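Local coordinates for conserved hypothetical protein, putative anti-sigma factor (Parabacteroides distasonis, PDB 4M0N) that probably acts as a sigma factor antagonist, this chain being the FecR and FecR C-terminal part of a longer, probably membrane-bound protein, at residues Ile23-Gly28 against Val41-Gly46; Glu65-Phe70 against Asn97-Gln102; Lys31-Pro36 against Thr47-Pro52; Gly158-Asn163 against Arg176-Glu181; Asp104-Val109 against Ile167-His172. The protein carries 1 engineered substitution. All blocks are in the same frame, centred on the assembly; numbering follows the deposited sequence. Where two conformers were deposited one is given.

Overall arrangement
Contacts 1, 2 and 3 lie in the FecR part, which is built on two sheets; contact 4 belongs to the FecR C-terminal part, and contact 5 links the two. Contact 2 is the buried one, a ladder of backbone bonds between neighbouring strands with a carboxylate-amide bond on one face. Contacts 1 and 3 are partly buried and join one sheet to the other, the first around a magnesium-bound carbonyl, the second mainly by apolar side chains. Contacts 4 and 5 share helix 167-178: its last turn packs apolar groups on strand 159-166 in a partly buried contact, whereas its start meets the FecR part at the surface through a histidine-carboxylate bond. R176 of contact 4 salt-bridges D104 of contact 5.

Contact 1: Ile23-Gly28 against Val41-Gly46. With MG (magnesium ion), chain B.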
# COMPACT_ATOMS: atom_id res chain seq x y z
N ILE A 23 3.09 8.32 -14.55
CA ILE A 23 2.21 9.14 -13.76
C ILE A 23 2.57 9.02 -12.32
O ILE A 23 3.05 7.98 -11.85
CB ILE A 23 0.74 8.78 -13.98
CG1 ILE A 23 0.45 7.33 -13.62
CG2 ILE A 23 0.37 9.01 -15.43
CD1 ILE A 23 -0.97 6.93 -13.94
N SER A 24 2.34 10.11 -11.61
CA SER A 24 2.59 10.16 -10.21
C SER A 24 1.40 10.80 -9.56
O SER A 24 0.62 11.54 -10.22
CB SER A 24 3.87 10.93 -9.95
OG SER A 24 3.68 12.29 -10.08
N VAL A 25 1.25 10.52 -8.28
CA VAL A 25 0.13 10.96 -7.48
C VAL A 25 0.68 11.69 -6.29
O VAL A 25 1.53 11.17 -5.56
CB VAL A 25 -0.71 9.76 -7.01
CG1 VAL A 25 -1.97 10.24 -6.33
CG2 VAL A 25 -1.05 8.86 -8.20
N ASN A 26 0.23 12.91 -6.10
CA ASN A 26 0.66 13.69 -4.96
C ASN A 26 0.11 13.15 -3.67
O ASN A 26 -0.92 12.43 -3.65
CB ASN A 26 0.18 15.12 -5.10
CG ASN A 26 0.83 15.85 -6.25
OD1 ASN A 26 1.99 15.62 -6.57
ND2 ASN A 26 0.09 16.74 -6.87
N HIS A 27 0.73 13.53 -2.56
CA HIS A 27 0.13 13.22 -1.27
C HIS A 27 -1.24 13.91 -1.16
O HIS A 27 -1.42 15.03 -1.67
CB HIS A 27 1.09 13.57 -0.13
CG HIS A 27 2.30 12.70 -0.10
ND1 HIS A 27 3.46 13.05 0.58
CD2 HIS A 27 2.57 11.52 -0.70
CE1 HIS A 27 4.36 12.10 0.43
NE2 HIS A 27 3.86 11.17 -0.36
N GLY A 28 -2.20 13.24 -0.54
CA GLY A 28 -3.56 13.75 -0.42
C GLY A 28 -4.47 13.53 -1.62
O GLY A 28 -5.60 14.02 -1.64
N VAL A 41 -6.13 0.60 -13.09
CA VAL A 41 -5.23 0.76 -11.98
C VAL A 41 -5.66 1.97 -11.16
O VAL A 41 -5.84 3.08 -11.72
CB VAL A 41 -3.77 1.01 -12.45
CG1 VAL A 41 -2.85 0.99 -11.24
CG2 VAL A 41 -3.34 -0.01 -13.53
N HIS A 42 -5.85 1.77 -9.87
CA HIS A 42 -6.08 2.87 -8.92
C HIS A 42 -4.77 3.10 -8.18
O HIS A 42 -4.20 2.15 -7.62
CB HIS A 42 -7.10 2.47 -7.89
CG HIS A 42 -8.50 2.40 -8.40
ND1 HIS A 42 -8.96 1.35 -9.17
CD2 HIS A 42 -9.56 3.21 -8.18
CE1 HIS A 42 -10.24 1.54 -9.44
NE2 HIS A 42 -10.63 2.65 -8.84
N LEU A 43 -4.29 4.35 -8.19
CA LEU A 43 -3.02 4.70 -7.58
C LEU A 43 -3.25 5.54 -6.34
O LEU A 43 -3.96 6.54 -6.39
CB LEU A 43 -2.16 5.48 -8.56
CG LEU A 43 -1.71 4.72 -9.80
CD1 LEU A 43 -2.74 4.81 -10.90
CD2 LEU A 43 -0.38 5.32 -10.23
N ASN A 44 -2.64 5.13 -5.23
CA ASN A 44 -2.79 5.83 -3.96
C ASN A 44 -1.79 6.98 -3.90
O ASN A 44 -0.85 7.05 -4.70
CB ASN A 44 -2.60 4.87 -2.81
CG ASN A 44 -3.24 5.36 -1.52
OD1 ASN A 44 -3.89 6.43 -1.49
ND2 ASN A 44 -3.06 4.59 -0.45
N ALA A 45 -2.01 7.87 -2.95
CA ALA A 45 -1.17 9.02 -2.69
C ALA A 45 0.30 8.64 -2.62
O ALA A 45 0.68 7.69 -1.94
CB ALA A 45 -1.58 9.62 -1.32
N GLY A 46 1.14 9.37 -3.35
CA GLY A 46 2.59 9.18 -3.22
C GLY A 46 3.20 8.18 -4.16
O GLY A 46 4.38 7.79 -4.00
MG MG B . 6.12 8.45 -3.09
O HOH W 1 5.17 8.83 -1.32
O HOH W 2 7.02 8.11 -4.85
O HOH W 3 6.72 6.66 -2.32
O HOH W 4 5.64 10.46 -3.69
O HOH W 5 7.93 9.30 -2.23
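G46 and H27 meet beside a magnesium ion that takes a single protein ligand, the G46 carbonyl O, at 2.1 Å, and five waters. H27 reaches the same ion at second hand: its NE2 is 2.8 Å from water 1, one of the five. The imidazole turns its edge to G46, CD2 lying 3.4 Å from G46 CA, where a side chain at this glycine would run into NE2. At the other end of the residue, G46 N donates to V25 O at 2.9 Å, a bent bond (136°) arriving well above the carbonyl plane. I23 and L43 join the two sheets of the FecR part, crossing at about a right angle with CG1 4.0 Å from CD2. V25 extends this packing over the turn: CG1, anti to the backbone N (chi1 -173°), lies 3.9 Å from A45 CA, and CG2 3.6 Å from L43 CB. An alanine in place of V25 would probably open a gap beside L43 CB and A45 CA. A45 CB packs against N26 O and G28 N. The ion would probably polarise the G46 C=O and the peptide to T47; the G46 N-H belongs to the preceding peptide, and its bond to V25 O holds the loop beside the ion.

Contact 2: Glu65-Phe70 against Asn97-Gln102; sequences EGEAFF and NVKAYQ
E67 and N97 point to the same face of the sheet, each with CG anti to its backbone N (chi1 177° for E67), and the extended chi2 of E67 carries CD on toward the amide. N97 ND2 gives E67 OE2 a nearly straight 2.8 Å bond on its anti lone pair, with the acceptor in the amide plane; E67 OE1 is hydrogen-bonded to N44 ND2. K99 crosses the carboxylate at a slant, CB 3.6 Å from E67 OE2, while its ammonium group is salt-bridged to D173. These are neighbouring strands of the antiparallel sheet of the FecR part. A68 and V98 form a hydrogen-bonded pair, as do G66 and A100; E67-K99 and F69-N97 are non-hydrogen-bonded pairs. At G66 the chain turns the corner from strand 60-65 of the other sheet, and Y101 sits at this bend: G66 CA lies 3.7 Å from the centroid of its ring, over one face, a CH-pi contact. E67 CB comes 3.4 Å from Y101 CE2, R176 makes a cation-pi contact with the ring, and Y101 OH bonds A45 O. Before the corner, E65 bends at chi2 (-85°), and its OE2 accepts Q102 N at 2.9 Å while its carboxylate stacks on the Q102 amide, the planes 8° apart.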
# COMPACT_ATOMS: atom_id res chain seq x y z
N GLU A 65 6.24 2.14 -7.92
CA GLU A 65 6.69 2.37 -6.57
C GLU A 65 5.64 3.18 -5.85
O GLU A 65 5.19 4.24 -6.35
CB GLU A 65 8.05 3.09 -6.61
CG GLU A 65 8.66 3.35 -5.25
CD GLU A 65 8.13 4.63 -4.64
OE1 GLU A 65 8.21 5.71 -5.30
OE2 GLU A 65 7.66 4.55 -3.51
N GLY A 66 5.17 2.66 -4.72
CA GLY A 66 4.03 3.23 -3.99
C GLY A 66 2.98 2.16 -3.82
O GLY A 66 3.32 0.98 -3.71
N GLU A 67 1.71 2.55 -3.88
CA GLU A 67 0.61 1.61 -3.71
C GLU A 67 -0.41 1.75 -4.79
O GLU A 67 -0.81 2.87 -5.13
CB GLU A 67 -0.05 1.81 -2.33
CG GLU A 67 -1.26 0.89 -2.16
CD GLU A 67 -1.83 0.92 -0.77
OE1 GLU A 67 -1.81 2.01 -0.10
OE2 GLU A 67 -2.27 -0.16 -0.28
N ALA A 68 -0.79 0.61 -5.40
CA ALA A 68 -1.79 0.62 -6.45
C ALA A 68 -2.61 -0.64 -6.38
O ALA A 68 -2.11 -1.70 -6.00
CB ALA A 68 -1.12 0.71 -7.82
N PHE A 69 -3.87 -0.50 -6.77
CA PHE A 69 -4.78 -1.64 -6.91
C PHE A 69 -4.97 -1.85 -8.41
O PHE A 69 -5.42 -0.93 -9.13
CB PHE A 69 -6.10 -1.34 -6.23
CG PHE A 69 -7.06 -2.48 -6.31
CD1 PHE A 69 -6.83 -3.63 -5.58
CD2 PHE A 69 -8.12 -2.43 -7.17
CE1 PHE A 69 -7.70 -4.71 -5.67
CE2 PHE A 69 -8.99 -3.51 -7.26
CZ PHE A 69 -8.77 -4.63 -6.53
N PHE A 70 -4.68 -3.07 -8.85
CA PHE A 70 -4.79 -3.50 -10.22
C PHE A 70 -5.99 -4.43 -10.43
O PHE A 70 -6.14 -5.40 -9.69
CB PHE A 70 -3.53 -4.26 -10.60
CG PHE A 70 -2.30 -3.43 -10.56
CD1 PHE A 70 -1.64 -3.24 -9.36
CD2 PHE A 70 -1.80 -2.85 -11.71
CE1 PHE A 70 -0.52 -2.45 -9.31
CE2 PHE A 70 -0.69 -2.06 -11.68
CZ PHE A 70 -0.05 -1.86 -10.47
N ASN A 97 -3.93 -5.77 -4.72
CA ASN A 97 -3.23 -4.59 -4.22
C ASN A 97 -1.75 -4.85 -4.03
O ASN A 97 -1.34 -5.88 -3.54
CB ASN A 97 -3.80 -4.23 -2.83
CG ASN A 97 -3.53 -2.81 -2.44
OD1 ASN A 97 -4.19 -1.87 -2.94
ND2 ASN A 97 -2.64 -2.62 -1.46
N VAL A 98 -0.94 -3.86 -4.43
CA VAL A 98 0.49 -3.90 -4.21
C VAL A 98 0.84 -2.63 -3.47
O VAL A 98 0.64 -1.52 -3.97
CB VAL A 98 1.28 -3.92 -5.53
CG1 VAL A 98 2.74 -4.00 -5.25
CG2 VAL A 98 0.84 -5.10 -6.41
N LYS A 99 1.31 -2.81 -2.25
CA LYS A 99 1.71 -1.67 -1.41
C LYS A 99 3.20 -1.78 -1.25
O LYS A 99 3.70 -2.66 -0.52
CB LYS A 99 1.00 -1.70 -0.07
CG LYS A 99 1.32 -0.45 0.73
CD LYS A 99 0.59 -0.46 2.03
CE LYS A 99 0.94 0.81 2.80
NZ LYS A 99 0.02 0.87 3.95
N ALA A 100 3.94 -0.87 -1.89
CA ALA A 100 5.41 -0.98 -2.00
C ALA A 100 6.04 0.40 -2.03
O ALA A 100 6.74 0.75 -2.94
CB ALA A 100 5.80 -1.80 -3.23
N TYR A 101 5.73 1.19 -1.04
CA TYR A 101 6.31 2.52 -0.91
C TYR A 101 7.79 2.34 -0.53
O TYR A 101 8.15 1.64 0.44
CB TYR A 101 5.61 3.35 0.17
CG TYR A 101 4.24 3.81 -0.20
CD1 TYR A 101 4.05 4.95 -0.98
CD2 TYR A 101 3.12 3.12 0.21
CE1 TYR A 101 2.79 5.39 -1.33
CE2 TYR A 101 1.87 3.56 -0.12
CZ TYR A 101 1.70 4.67 -0.89
OH TYR A 101 0.44 5.09 -1.19
N GLN A 102 8.64 3.02 -1.28
CA GLN A 102 10.08 2.90 -1.04
C GLN A 102 10.51 3.40 0.33
O GLN A 102 11.49 2.87 0.90
CB GLN A 102 10.88 3.53 -2.21
CG GLN A 102 10.82 5.03 -2.32
CD GLN A 102 11.49 5.60 -3.59
OE1 GLN A 102 12.05 4.89 -4.45
NE2 GLN A 102 11.43 6.90 -3.69
O HOH W 6 -1.96 2.41 2.31

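Contact 3: Lys31-Pro36 against Thr47-Pro52; sequences KQVTLP and TVMRYP
P52 O is approached by two ring carbons of P36, CG at 3.6 Å and CD at 4.1 Å, and no hydrogen bond crosses between 31-36 and 47-52. The rest of the meeting is mostly apolar. L35 lays CD2 on one face of the Y51 ring, 3.7 Å from the centroid and 18° off the normal, a CH-pi contact displaced toward CG and CD2. Y51 keeps CG between its backbone N and carbonyl carbon (chi1 60°), the crowded position, and its hydroxyl end meets V33 tip to tip, OH 3.7 Å from CG2. Strand 31-34 edges one sheet of the FecR part and strand 48-51 lies in the other, second from its edge, so the contact joins the end of strand 31-34 and the loop after it to the facing sheet in a sandwich-like arrangement; V33 and M49 have CA atoms 10.3 Å apart, and side chains fill the distance. M49 runs out extended and then bends at chi3 (71°), which places CE 3.7 Å from V33 CG1 and 4.3 Å from L35 CD2. I23 packs on both V33 and Y51, V62 on L35 and Y51, and L43 on M49.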
# COMPACT_ATOMS: atom_id res chain seq x y z
N LYS A 31 -5.32 8.64 -8.16
CA LYS A 31 -5.53 8.66 -9.60
C LYS A 31 -6.05 7.30 -10.00
O LYS A 31 -5.86 6.28 -9.30
CB LYS A 31 -4.26 8.98 -10.39
CG LYS A 31 -3.66 10.37 -10.19
CD LYS A 31 -4.43 11.53 -10.79
CE LYS A 31 -3.69 12.84 -10.52
NZ LYS A 31 -2.27 12.84 -11.05
N GLN A 32 -6.76 7.29 -11.11
CA GLN A 32 -7.27 6.06 -11.67
C GLN A 32 -6.93 6.15 -13.12
O GLN A 32 -7.12 7.19 -13.76
CB GLN A 32 -8.78 5.86 -11.44
CG GLN A 32 -9.29 4.49 -11.92
CD GLN A 32 -10.81 4.33 -11.86
OE1 GLN A 32 -11.45 4.69 -10.86
NE2 GLN A 32 -11.40 3.80 -12.93
N VAL A 33 -6.40 5.06 -13.64
CA VAL A 33 -6.04 5.01 -15.04
C VAL A 33 -6.42 3.68 -15.64
O VAL A 33 -6.38 2.64 -14.99
CB VAL A 33 -4.55 5.32 -15.27
CG1 VAL A 33 -3.69 4.23 -14.69
CG2 VAL A 33 -4.24 5.49 -16.75
N THR A 34 -6.84 3.73 -16.89
CA THR A 34 -7.08 2.53 -17.62
C THR A 34 -5.91 2.33 -18.57
O THR A 34 -5.58 3.21 -19.38
CB THR A 34 -8.40 2.59 -18.36
OG1 THR A 34 -9.43 2.87 -17.42
CG2 THR A 34 -8.69 1.29 -19.02
N LEU A 35 -5.28 1.17 -18.46
CA LEU A 35 -4.16 0.84 -19.32
C LEU A 35 -4.60 0.40 -20.73
O LEU A 35 -5.77 0.10 -20.96
CB LEU A 35 -3.31 -0.25 -18.65
CG LEU A 35 -2.65 0.18 -17.35
CD1 LEU A 35 -1.93 -0.99 -16.72
CD2 LEU A 35 -1.68 1.33 -17.59
N PRO A 36 -3.65 0.35 -21.68
CA PRO A 36 -3.98 -0.00 -23.07
C PRO A 36 -4.66 -1.35 -23.26
O PRO A 36 -5.34 -1.56 -24.27
CB PRO A 36 -2.62 -0.01 -23.75
CG PRO A 36 -1.79 0.91 -22.94
CD PRO A 36 -2.23 0.71 -21.53
N THR A 47 2.39 7.70 -5.10
CA THR A 47 2.77 6.61 -5.98
C THR A 47 3.19 7.06 -7.35
O THR A 47 2.65 8.03 -7.89
CB THR A 47 1.59 5.66 -6.11
OG1 THR A 47 1.23 5.24 -4.80
CG2 THR A 47 1.88 4.50 -7.00
N VAL A 48 4.12 6.31 -7.93
CA VAL A 48 4.57 6.49 -9.31
C VAL A 48 4.41 5.19 -10.05
O VAL A 48 4.74 4.12 -9.49
CB VAL A 48 6.06 6.82 -9.39
CG1 VAL A 48 6.42 7.20 -10.82
CG2 VAL A 48 6.42 7.91 -8.41
N MET A 49 3.90 5.28 -11.28
CA MET A 49 3.80 4.14 -12.16
C MET A 49 4.25 4.52 -13.58
O MET A 49 3.91 5.60 -14.10
CB MET A 49 2.38 3.54 -12.15
CG MET A 49 2.24 2.35 -13.09
SD MET A 49 0.64 1.53 -13.01
CE MET A 49 -0.41 2.75 -13.78
N ARG A 50 5.01 3.61 -14.19
CA ARG A 50 5.58 3.76 -15.53
C ARG A 50 5.02 2.63 -16.37
O ARG A 50 5.05 1.46 -15.95
CB ARG A 50 7.11 3.62 -15.36
CG ARG A 50 8.07 4.22 -16.34
CD ARG A 50 9.48 4.02 -15.74
NE ARG A 50 9.64 4.86 -14.54
CZ ARG A 50 9.82 4.47 -13.28
NH1 ARG A 50 9.92 3.20 -12.92
NH2 ARG A 50 9.91 5.42 -12.34
N TYR A 51 4.47 2.97 -17.53
CA TYR A 51 3.85 1.98 -18.42
C TYR A 51 4.00 2.47 -19.84
O TYR A 51 4.20 3.68 -20.06
CB TYR A 51 2.38 1.75 -18.05
CG TYR A 51 1.49 3.00 -18.14
CD1 TYR A 51 1.37 3.85 -17.07
CD2 TYR A 51 0.74 3.27 -19.28
CE1 TYR A 51 0.57 4.97 -17.12
CE2 TYR A 51 -0.08 4.40 -19.35
CZ TYR A 51 -0.17 5.23 -18.24
OH TYR A 51 -0.96 6.37 -18.24
N PRO A 52 3.94 1.54 -20.80
CA PRO A 52 4.06 1.87 -22.22
C PRO A 52 2.69 2.28 -22.79
O PRO A 52 1.66 1.79 -22.36
CB PRO A 52 4.55 0.56 -22.81
CG PRO A 52 3.86 -0.49 -22.01
CD PRO A 52 3.63 0.10 -20.62

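Contact 4: Gly158-Asn163 against Arg176-Glu181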
# COMPACT_ATOMS: atom_id res chain seq x y z
N GLY A 158 -11.49 5.87 0.48
CA GLY A 158 -11.09 6.76 1.55
C GLY A 158 -11.05 6.14 2.93
O GLY A 158 -11.03 6.84 3.93
N GLY A 159 -11.02 4.82 2.99
CA GLY A 159 -10.84 4.14 4.25
C GLY A 159 -9.38 3.91 4.63
O GLY A 159 -8.47 3.95 3.80
N LEU A 160 -9.19 3.71 5.92
CA LEU A 160 -7.96 3.22 6.52
C LEU A 160 -8.28 1.91 7.19
O LEU A 160 -9.34 1.76 7.79
CB LEU A 160 -7.44 4.20 7.57
CG LEU A 160 -6.98 5.55 7.05
CD1 LEU A 160 -6.81 6.55 8.20
CD2 LEU A 160 -5.69 5.42 6.25
N TYR A 161 -7.37 0.95 7.08
CA TYR A 161 -7.53 -0.32 7.76
C TYR A 161 -6.21 -0.70 8.41
O TYR A 161 -5.18 -0.81 7.71
CB TYR A 161 -7.94 -1.39 6.74
CG TYR A 161 -7.94 -2.80 7.28
CD1 TYR A 161 -8.64 -3.13 8.44
CD2 TYR A 161 -7.23 -3.80 6.64
CE1 TYR A 161 -8.64 -4.44 8.92
CE2 TYR A 161 -7.23 -5.10 7.11
CZ TYR A 161 -7.94 -5.42 8.24
OH TYR A 161 -7.93 -6.70 8.72
N PHE A 162 -6.25 -0.88 9.72
CA PHE A 162 -5.06 -1.29 10.46
C PHE A 162 -5.39 -2.58 11.17
O PHE A 162 -6.42 -2.72 11.80
CB PHE A 162 -4.62 -0.21 11.45
CG PHE A 162 -4.46 1.15 10.82
CD1 PHE A 162 -3.64 1.33 9.71
CD2 PHE A 162 -5.12 2.25 11.34
CE1 PHE A 162 -3.48 2.58 9.13
CE2 PHE A 162 -4.96 3.50 10.76
CZ PHE A 162 -4.14 3.67 9.66
N ASN A 163 -4.51 -3.56 11.00
CA ASN A 163 -4.65 -4.82 11.68
C ASN A 163 -3.29 -5.18 12.21
O ASN A 163 -2.45 -5.68 11.49
CB ASN A 163 -5.18 -5.88 10.73
CG ASN A 163 -5.35 -7.24 11.39
OD1 ASN A 163 -5.47 -7.35 12.62
ND2 ASN A 163 -5.38 -8.29 10.58
N ARG A 176 0.69 10.41 4.00
CA ARG A 176 0.37 10.34 2.59
C ARG A 176 -1.10 10.64 2.27
O ARG A 176 -1.41 11.31 1.28
CB ARG A 176 0.75 8.97 2.06
CG ARG A 176 2.25 8.79 1.98
CD ARG A 176 2.60 7.52 1.22
NE ARG A 176 2.25 6.34 1.99
CZ ARG A 176 3.10 5.55 2.64
NH1 ARG A 176 4.39 5.79 2.65
NH2 ARG A 176 2.65 4.50 3.33
N MET A 177 -1.99 10.12 3.10
CA MET A 177 -3.43 10.34 2.90
C MET A 177 -3.82 11.78 3.07
O MET A 177 -4.59 12.29 2.25
CB MET A 177 -4.27 9.52 3.88
CG MET A 177 -5.77 9.80 3.79
SD MET A 177 -6.77 8.52 4.59
CE MET A 177 -6.65 7.11 3.48
N TYR A 178 -3.36 12.39 4.16
CA TYR A 178 -3.80 13.70 4.57
C TYR A 178 -2.87 14.83 4.14
O TYR A 178 -3.17 16.01 4.37
CB TYR A 178 -4.03 13.72 6.08
CG TYR A 178 -5.15 12.77 6.49
CD1 TYR A 178 -6.48 13.11 6.31
CD2 TYR A 178 -4.86 11.53 7.02
CE1 TYR A 178 -7.50 12.23 6.66
CE2 TYR A 178 -5.87 10.66 7.39
CZ TYR A 178 -7.20 11.02 7.23
OH TYR A 178 -8.21 10.14 7.60
N ASN A 179 -1.77 14.49 3.47
CA ASN A 179 -0.75 15.45 3.07
C ASN A 179 -0.33 16.36 4.22
O ASN A 179 -0.39 17.61 4.15
CB ASN A 179 -1.21 16.25 1.87
CG ASN A 179 -0.10 17.09 1.30
OD1 ASN A 179 1.07 16.75 1.44
ND2 ASN A 179 -0.46 18.19 0.67
N GLN A 180 0.12 15.69 5.29
CA GLN A 180 0.45 16.34 6.53
C GLN A 180 1.66 15.66 7.15
O GLN A 180 1.62 14.46 7.40
CB GLN A 180 -0.75 16.26 7.47
CG GLN A 180 -0.47 16.73 8.89
CD GLN A 180 0.04 18.16 8.96
OE1 GLN A 180 -0.67 19.10 8.58
NE2 GLN A 180 1.28 18.34 9.43
N GLU A 181 2.73 16.42 7.41
CA GLU A 181 3.92 15.86 8.03
C GLU A 181 3.60 15.46 9.47
O GLU A 181 3.03 16.23 10.25
CB GLU A 181 5.08 16.85 8.01
CG GLU A 181 6.44 16.19 8.26
CD GLU A 181 7.49 17.16 8.79
OE1 GLU A 181 7.36 18.38 8.59
OE2 GLU A 181 8.46 16.68 9.43
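L160 and M177 bring together the strand and the helix that follow one another in the FecR C-terminal part: strand 159-166 leads directly into helix 167-178, whose last turn folds back over the start of the strand. Most of the contact is apolar. M177 leaves the helix with CG anti to the backbone N and then bends at chi3 (-73°), which carries CE to L160 CD2 at 3.4 Å, tighter than ordinary carbon packing. The sulphur follows alongside, SD 3.7 Å from the same methyl, and the two side chains cross at a slant. The other branch of L160 points at Y178: the side chains reach toward each other tip to tip, CD1 standing 3.9 Å from Y178 OH at the ring edge and close to the ring plane. L174 and V206 also pack on L160, and V206 and L203 of helix 203-214 touch Y178 as well, so the leucine sits between two helices.

Polar atoms play a smaller part across the contact. The methyl of M177 lies 3.7 Å from G159 O, and Y178 OH turns to K201 O for its hydrogen bond. Just after Y178 the helix ends, N179 taking a positive phi. R176, one residue before M177, faces the FecR part, with salt bridges to D104 and E103 there, and to D173 of its own helix. Within the helix end, M177 CG lies over the centre of the Y178 ring, 3.6 Å above its plane.

Contact 5: Asp104-Val109 against Ile167-His172; sequences DELMAV and ISSVIH
D104 and H172 lie side by side, running opposite ways, with the carboxylate plane turned 53° from the imidazole plane. H172 holds CG anti to its carbonyl carbon (chi1 -79°), and its ND1 donates to D104 OD1 at 2.8 Å. The oxygen lies close to the ring plane, at the ring edge, but the donor comes to OD1 on its anti side, 34° out of the carboxylate plane. H172 CB is also near, 3.6 Å from D104 OD1. The same oxygen is salt-bridged to R176 one turn further along the helix, so two cationic or N-H groups share it and would probably favour the charged carboxylate. This His-carboxylate bond ties the approach to strand 106-111 in the FecR part to the first turns of helix 167-178 in the FecR C-terminal part, at the surface. A phenylalanine in place of H172 would probably leave D104 OD1 without its N-H partner at this position, so that this link between the two parts is lost. S168, S169 and H172 face the same way, as expected for helix positions i, i+1 and i+4. S169 and E105 were each modelled in two conformers, which makes their 3.8 Å approach, S169 OG to E105 CG, doubtful. A water accepting from L106 N also lies near S169 OG, a bridge equally doubtful.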
# COMPACT_ATOMS: atom_id res chain seq x y z
N ASP A 104 8.80 2.89 3.17
CA ASP A 104 8.16 2.12 4.23
C ASP A 104 9.01 0.89 4.57
O ASP A 104 9.75 0.39 3.74
CB ASP A 104 6.78 1.60 3.80
CG ASP A 104 5.70 2.69 3.75
OD1 ASP A 104 6.03 3.89 3.94
OD2 ASP A 104 4.51 2.31 3.51
N GLU A 105 8.83 0.41 5.78
CA GLU A 105 9.52 -0.79 6.23
C GLU A 105 8.88 -2.05 5.63
O GLU A 105 9.56 -3.06 5.49
CB GLU A 105 9.59 -0.88 7.77
CG GLU A 105 8.28 -1.08 8.51
CD GLU A 105 8.47 -1.48 9.97
OE1 GLU A 105 9.30 -0.84 10.66
OE2 GLU A 105 7.78 -2.42 10.43
N LEU A 106 7.61 -1.98 5.25
CA LEU A 106 6.93 -3.15 4.73
C LEU A 106 6.44 -2.97 3.31
O LEU A 106 6.09 -1.86 2.91
CB LEU A 106 5.74 -3.53 5.59
CG LEU A 106 5.94 -3.71 7.09
CD1 LEU A 106 4.61 -3.88 7.81
CD2 LEU A 106 6.83 -4.91 7.30
N MET A 107 6.42 -4.08 2.57
CA MET A 107 5.77 -4.18 1.28
C MET A 107 4.76 -5.33 1.37
O MET A 107 5.00 -6.30 2.05
CB MET A 107 6.83 -4.44 0.23
CG MET A 107 6.35 -4.70 -1.16
SD MET A 107 6.09 -6.42 -1.57
CE MET A 107 5.91 -6.17 -3.34
N ALA A 108 3.60 -5.15 0.76
CA ALA A 108 2.58 -6.20 0.82
C ALA A 108 1.80 -6.30 -0.47
O ALA A 108 1.41 -5.29 -1.08
CB ALA A 108 1.60 -5.98 1.96
N VAL A 109 1.53 -7.55 -0.85
CA VAL A 109 0.68 -7.88 -1.97
C VAL A 109 -0.52 -8.66 -1.45
O VAL A 109 -0.35 -9.63 -0.72
CB VAL A 109 1.43 -8.73 -3.02
CG1 VAL A 109 0.52 -9.14 -4.16
CG2 VAL A 109 2.66 -7.96 -3.52
N ILE A 167 2.81 1.33 14.39
CA ILE A 167 2.56 2.78 14.43
C ILE A 167 3.42 3.55 13.41
O ILE A 167 2.93 4.48 12.78
CB ILE A 167 2.67 3.36 15.88
CG1 ILE A 167 2.26 4.84 15.94
CG2 ILE A 167 4.07 3.19 16.46
CD1 ILE A 167 0.85 5.14 15.51
N SER A 168 4.66 3.13 13.19
CA SER A 168 5.52 3.83 12.22
C SER A 168 4.92 3.74 10.82
O SER A 168 4.98 4.70 10.04
CB SER A 168 6.95 3.26 12.22
OG SER A 168 6.95 1.84 12.17
N SER A 169 4.35 2.59 10.49
CA SER A 169 3.72 2.41 9.20
C SER A 169 2.41 3.19 9.12
O SER A 169 2.13 3.83 8.13
CB SER A 169 3.46 0.92 8.91
OG SER A 169 4.69 0.21 8.88
N VAL A 170 1.61 3.13 10.18
CA VAL A 170 0.39 3.94 10.28
C VAL A 170 0.70 5.41 9.97
O VAL A 170 0.00 6.05 9.19
CB VAL A 170 -0.23 3.83 11.69
CG1 VAL A 170 -1.27 4.91 11.93
CG2 VAL A 170 -0.85 2.45 11.89
N ILE A 171 1.74 5.94 10.59
CA ILE A 171 2.05 7.35 10.42
C ILE A 171 2.41 7.68 8.97
O ILE A 171 2.04 8.73 8.47
CB ILE A 171 3.18 7.80 11.38
CG1 ILE A 171 2.62 7.84 12.80
CG2 ILE A 171 3.77 9.13 10.96
CD1 ILE A 171 3.71 7.98 13.84
N HIS A 172 3.11 6.79 8.29
CA HIS A 172 3.38 7.03 6.87
C HIS A 172 2.08 7.05 6.05
O HIS A 172 1.89 7.92 5.22
CB HIS A 172 4.32 5.97 6.35
CG HIS A 172 5.75 6.21 6.70
ND1 HIS A 172 6.79 5.77 5.91
CD2 HIS A 172 6.31 6.88 7.73
CE1 HIS A 172 7.94 6.15 6.46
NE2 HIS A 172 7.67 6.82 7.57
O HOH W 7 5.57 -0.32 6.57